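N-acetylmuramoyl-l-alanine amidase (Bartonella henselae, PDB 3NE8) cleaves the amide bond between N-acetylmuramic acid and L-alanine in peptidoglycan, as a zinc-dependent hydrolase remodelling the cell wall during bacterial cell division. Local coordinates at the interface of chains A and B. Coordinates in Å, arbitrary orientation; residue numbers count along the deposited sequence, not the author numbering. Chains: chain A/B, N-acetylmuramoyl-l-alanine amidase.

Contact 1: the interface of chains A and B. Residues chain A 149, 153, 171; chain B 226, 229.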
ATOM      1  N   ILE A 149       3.159  -5.513   4.864  1.00 10.00           N
ATOM      2  CA  ILE A 149       3.506  -5.844   3.480  0.54  9.66           C
ATOM      3  C   ILE A 149       3.806  -4.573   2.678  1.00  9.37           C
ATOM      4  O   ILE A 149       4.782  -4.492   1.929  1.00 10.81           O
ATOM      5  CB  ILE A 149       2.344  -6.631   2.789  0.54 10.75           C
ATOM      6  CG1 ILE A 149       2.149  -8.023   3.413  0.54 11.06           C
ATOM      7  CG2 ILE A 149       2.590  -6.770   1.293  0.54 10.63           C
ATOM      8  CD1 ILE A 149       3.339  -8.948   3.258  0.54 15.04           C
ATOM      9  N   ASN A 153       7.406  -3.632   1.006  1.00 11.85           N
ATOM     10  CA  ASN A 153       7.511  -3.354  -0.427  1.00 13.91           C
ATOM     11  C   ASN A 153       8.173  -2.030  -0.693  1.00 12.66           C
ATOM     12  O   ASN A 153       9.040  -1.916  -1.570  1.00 15.02           O
ATOM     13  CB  ASN A 153       6.123  -3.317  -1.074  1.00 17.03           C
ATOM     14  CG  ASN A 153       5.590  -4.687  -1.389  1.00 20.39           C
ATOM     15  OD1 ASN A 153       6.334  -5.669  -1.406  1.00 21.15           O
ATOM     16  ND2 ASN A 153       4.286  -4.767  -1.650  1.00 19.91           N
ATOM     17  N   HIS A 171      11.995  -9.479  -0.426  1.00 12.85           N
ATOM     18  CA  HIS A 171      10.900  -9.562   0.531  1.00 13.57           C
ATOM     19  C   HIS A 171      10.577 -11.023   0.800  1.00 13.53           C
ATOM     20  O   HIS A 171      10.073 -11.719  -0.080  1.00 14.19           O
ATOM     21  CB  HIS A 171       9.645  -8.818   0.063  1.00 14.37           C
ATOM     22  CG  HIS A 171       8.476  -9.015   0.975  1.00 14.57           C
ATOM     23  ND1 HIS A 171       7.187  -9.200   0.520  1.00 22.31           N
ATOM     24  CD2 HIS A 171       8.415  -9.122   2.322  1.00 13.47           C
ATOM     25  CE1 HIS A 171       6.380  -9.374   1.552  1.00 20.52           C
ATOM     26  NE2 HIS A 171       7.102  -9.330   2.658  1.00 13.90           N
TER
ATOM     27  N   TYR B 226       0.134  -7.404  -4.764  1.00 12.83           N
ATOM     28  CA  TYR B 226       0.178  -6.945  -3.386  1.00 13.08           C
ATOM     29  C   TYR B 226      -0.914  -7.604  -2.550  1.00 14.12           C
ATOM     30  O   TYR B 226      -0.635  -8.186  -1.493  1.00 14.45           O
ATOM     31  CB  TYR B 226       0.038  -5.422  -3.364  1.00 13.62           C
ATOM     32  CG  TYR B 226      -0.334  -4.842  -2.021  1.00 12.38           C
ATOM     33  CD1 TYR B 226       0.478  -5.028  -0.915  1.00 13.13           C
ATOM     34  CD2 TYR B 226      -1.476  -4.086  -1.858  1.00 13.65           C
ATOM     35  CE1 TYR B 226       0.144  -4.496   0.325  1.00 13.23           C
ATOM     36  CE2 TYR B 226      -1.812  -3.552  -0.633  1.00 14.58           C
ATOM     37  CZ  TYR B 226      -1.002  -3.763   0.454  1.00 14.42           C
ATOM     38  OH  TYR B 226      -1.365  -3.216   1.668  1.00 15.96           O
ATOM     39  N   LYS B 229      -0.426 -11.183  -1.375  1.00 17.54           N
ATOM     40  CA  LYS B 229       0.598 -11.430  -0.363  1.00 18.35           C
ATOM     41  C   LYS B 229       0.021 -11.408   1.056  1.00 16.00           C
ATOM     42  O   LYS B 229       0.661 -11.884   1.994  1.00 18.35           O
ATOM     43  CB  LYS B 229       1.704 -10.376  -0.448  1.00 21.64           C
ATOM     44  CG  LYS B 229       2.646 -10.494  -1.630  1.00 22.36           C
ATOM     45  CD  LYS B 229       3.731  -9.431  -1.511  1.00 32.25           C
ATOM     46  CE  LYS B 229       4.855  -9.623  -2.509  1.00 38.92           C
ATOM     47  NZ  LYS B 229       5.982  -8.687  -2.208  1.00 41.26           N
TER
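Helix 135-161 and strand 170-174 of chain A meet the end of helix 206-227 and the segment just after it in chain B. Both chains are copies of one zinc-dependent amidase domain of the N-acetylmuramoyl-L-alanine amidase family, and the two-fold repeats the contact with the chains exchanged; this dimer may or may not be the biological one. B:Lys229 carries the polar part. Its chain is extended beyond CG, and this reach brings the terminal amine NZ to the imidazole nitrogen ND1 of A:His171, which accepts a hydrogen bond at 3.0 Å. NZ lies 10° out of the imidazole plane, a nearly in-plane approach to ND1, and CE is also at that edge. With ND1 as acceptor, any ring proton would probably be on NE2. CG anti to the backbone N (chi1 174°) carries the imidazole toward the lysine, and the turn about the next bond points ND1 at NZ. A second, weak hydrogen bond runs from NZ to the side-chain amide oxygen OD1 of A:Asn153, 3.1 Å away, so the grip comes mainly from the strand histidine, with a weaker contribution from the helix asparagine. Behind the amine, along the lysine chain, the methylenes pack: CD is 4.0 Å from CG2 of A:Ile149. The same branch methyl meets B:Tyr226 beside the CD1-CE1 rim of the ring rather than over a face, with CG2 3.5 Å from CE1 and equally near CD1. The amide of A:Asn153 is turned 64° against this tyrosine ring, its ND2 standing 3.9 Å from CD1.

Contact 2: the interface of chains A and B. Residues chain A 146-147, 149-150; chain B 147, 150, 226, 230.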
ATOM      1  N   ALA A 146      -1.580  -6.140   6.015  1.00 10.27           N
ATOM      2  CA  ALA A 146      -1.575  -5.347   4.788  1.00 10.54           C
ATOM      3  C   ALA A 146      -0.582  -4.193   4.907  1.00 10.78           C
ATOM      4  O   ALA A 146       0.168  -3.907   3.979  1.00 11.13           O
ATOM      5  CB  ALA A 146      -2.969  -4.828   4.471  1.00 12.35           C
ATOM      6  N   PHE A 147      -0.551  -3.547   6.073  1.00  9.91           N
ATOM      7  CA  PHE A 147       0.385  -2.451   6.304  1.00  9.40           C
ATOM      8  C   PHE A 147       1.828  -2.940   6.356  1.00  8.66           C
ATOM      9  O   PHE A 147       2.709  -2.308   5.787  1.00 10.17           O
ATOM     10  CB  PHE A 147       0.034  -1.689   7.584  1.00  9.29           C
ATOM     11  CG  PHE A 147      -1.171  -0.807   7.452  1.00 10.78           C
ATOM     12  CD1 PHE A 147      -1.289   0.066   6.381  1.00 14.46           C
ATOM     13  CD2 PHE A 147      -2.177  -0.830   8.401  1.00 13.50           C
ATOM     14  CE1 PHE A 147      -2.402   0.890   6.261  1.00 16.82           C
ATOM     15  CE2 PHE A 147      -3.286  -0.002   8.296  1.00 14.87           C
ATOM     16  CZ  PHE A 147      -3.400   0.855   7.215  1.00 14.67           C
ATOM     17  N   ILE A 149       3.159  -5.513   4.864  1.00 10.00           N
ATOM     18  CA  ILE A 149       3.506  -5.844   3.480  0.54  9.66           C
ATOM     19  C   ILE A 149       3.806  -4.573   2.678  1.00  9.37           C
ATOM     20  O   ILE A 149       4.782  -4.492   1.929  1.00 10.81           O
ATOM     21  CB  ILE A 149       2.344  -6.631   2.789  0.54 10.75           C
ATOM     22  CG1 ILE A 149       2.149  -8.023   3.413  0.54 11.06           C
ATOM     23  CG2 ILE A 149       2.590  -6.770   1.293  0.54 10.63           C
ATOM     24  CD1 ILE A 149       3.339  -8.948   3.258  0.54 15.04           C
ATOM     25  N   ASN A 150       2.920  -3.592   2.819  1.00 10.06           N
ATOM     26  CA  ASN A 150       3.100  -2.326   2.128  1.00 10.46           C
ATOM     27  C   ASN A 150       4.438  -1.699   2.491  1.00 10.91           C
ATOM     28  O   ASN A 150       5.194  -1.268   1.619  1.00 11.21           O
ATOM     29  CB  ASN A 150       1.957  -1.366   2.459  1.00 11.14           C
ATOM     30  CG  ASN A 150       2.166  -0.002   1.857  1.00 12.77           C
ATOM     31  OD1 ASN A 150       2.776   0.861   2.458  1.00 15.45           O
ATOM     32  ND2 ASN A 150       1.666   0.196   0.646  1.00 21.16           N
TER
ATOM     33  N   PHE B 147      -6.964   0.038   1.128  1.00  9.91           N
ATOM     34  CA  PHE B 147      -6.751  -0.521  -0.202  1.00  9.40           C
ATOM     35  C   PHE B 147      -7.104   0.477  -1.300  1.00  8.66           C
ATOM     36  O   PHE B 147      -6.374   0.597  -2.274  1.00 10.17           O
ATOM     37  CB  PHE B 147      -7.544  -1.817  -0.386  1.00  9.29           C
ATOM     38  CG  PHE B 147      -6.964  -2.990   0.344  1.00 10.78           C
ATOM     39  CD1 PHE B 147      -5.614  -3.289   0.235  1.00 14.46           C
ATOM     40  CD2 PHE B 147      -7.760  -3.810   1.124  1.00 13.50           C
ATOM     41  CE1 PHE B 147      -5.075  -4.380   0.904  1.00 16.82           C
ATOM     42  CE2 PHE B 147      -7.234  -4.909   1.786  1.00 14.87           C
ATOM     43  CZ  PHE B 147      -5.883  -5.188   1.681  1.00 14.67           C
ATOM     44  N   ASN B 150      -4.285   2.955  -1.510  1.00 10.06           N
ATOM     45  CA  ASN B 150      -3.123   2.315  -2.106  1.00 10.46           C
ATOM     46  C   ASN B 150      -3.261   2.248  -3.619  1.00 10.91           C
ATOM     47  O   ASN B 150      -2.338   2.601  -4.356  1.00 11.21           O
ATOM     48  CB  ASN B 150      -2.928   0.912  -1.528  1.00 11.14           C
ATOM     49  CG  ASN B 150      -1.805   0.170  -2.203  1.00 12.77           C
ATOM     50  OD1 ASN B 150      -2.006  -0.501  -3.196  1.00 15.45           O
ATOM     51  ND2 ASN B 150      -0.600   0.302  -1.668  1.00 21.16           N
ATOM     52  N   TYR B 226       0.134  -7.404  -4.764  1.00 12.83           N
ATOM     53  CA  TYR B 226       0.178  -6.945  -3.386  1.00 13.08           C
ATOM     54  C   TYR B 226      -0.914  -7.604  -2.550  1.00 14.12           C
ATOM     55  O   TYR B 226      -0.635  -8.186  -1.493  1.00 14.45           O
ATOM     56  CB  TYR B 226       0.038  -5.422  -3.364  1.00 13.62           C
ATOM     57  CG  TYR B 226      -0.334  -4.842  -2.021  1.00 12.38           C
ATOM     58  CD1 TYR B 226       0.478  -5.028  -0.915  1.00 13.13           C
ATOM     59  CD2 TYR B 226      -1.476  -4.086  -1.858  1.00 13.65           C
ATOM     60  CE1 TYR B 226       0.144  -4.496   0.325  1.00 13.23           C
ATOM     61  CE2 TYR B 226      -1.812  -3.552  -0.633  1.00 14.58           C
ATOM     62  CZ  TYR B 226      -1.002  -3.763   0.454  1.00 14.42           C
ATOM     63  OH  TYR B 226      -1.365  -3.216   1.668  1.00 15.96           O
ATOM     64  N   ILE B 230      -1.177 -10.856   1.210  1.00 13.91           N
ATOM     65  CA  ILE B 230      -1.738 -10.589   2.539  1.00 15.37           C
ATOM     66  C   ILE B 230      -2.413 -11.820   3.143  1.00 15.12           C
ATOM     67  O   ILE B 230      -3.070 -12.587   2.433  1.00 19.06           O
ATOM     68  CB  ILE B 230      -2.685  -9.372   2.488  1.00 14.16           C
ATOM     69  CG1 ILE B 230      -1.925  -8.180   1.895  1.00 14.24           C
ATOM     70  CG2 ILE B 230      -3.242  -9.049   3.870  1.00 14.53           C
ATOM     71  CD1 ILE B 230      -2.777  -6.986   1.570  1.00 15.09           C
TER
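B:Tyr226 presents the edge of its ring to A:Ala146, whose carbonyl oxygen lies in the ring plane, while one face of the ring carries CD1 of B:Ile230, 3.8 Å above the plane and displaced toward the rim. The B:Phe147 ring in turn meets B:Tyr226 CE2 and B:Ile230 CD1 at its own edge, so residues of chain B support the tyrosine that reaches across to helix 135-161 of chain A. Its phenol OH donates a hydrogen bond to the backbone O of A:Ala146 at 2.9 Å. The C=O...donor angle is 110° and the hydroxyl stands 54° out of the carbonyl plane, an approach from above that uses no lone-pair direction. That oxygen also lies 3.0 Å from the backbone N of A:Asn150, one helical turn on, so the phenol adds a partner to a carbonyl within the helix. Around the bond the packing is apolar: the A:Ala146 methyl CB touches B:Ile230 CD1 at 3.6 Å and, less closely, the B:Phe147 ring at CZ, 4.1 Å away. Both copies of residue 150 have CG anti to the backbone N, which sends their amides toward each other from opposite directions, their planes 82° apart. As modelled two donors meet here, so the pair is not counted as a hydrogen bond, and the N and O assignment of one amide may be doubtful; ND2 of A:Asn150 lies 3.2 Å from ND2 of B:Asn150.

The C-alpha centres of contact 1 and contact 2 are about 7 Å apart, and A:Ile149 and B:Tyr226 belong to both. Helix 135-161 of chain A supplies residues to each, with strand 170-174 added in contact 1, while helix 206-227 and the stretch following it answer from chain B. Contact 1 lies farther out, where a lysine reaches polar groups; contact 2 extends to the pairing of the two 135-161 helices, each contributing its Asn150. With their twins they are parts of one two-fold symmetric interface, which suggests that each chain's C-terminal segment packs on its partner's helix 135-161, although a physiological dimer is not established by the crystal alone.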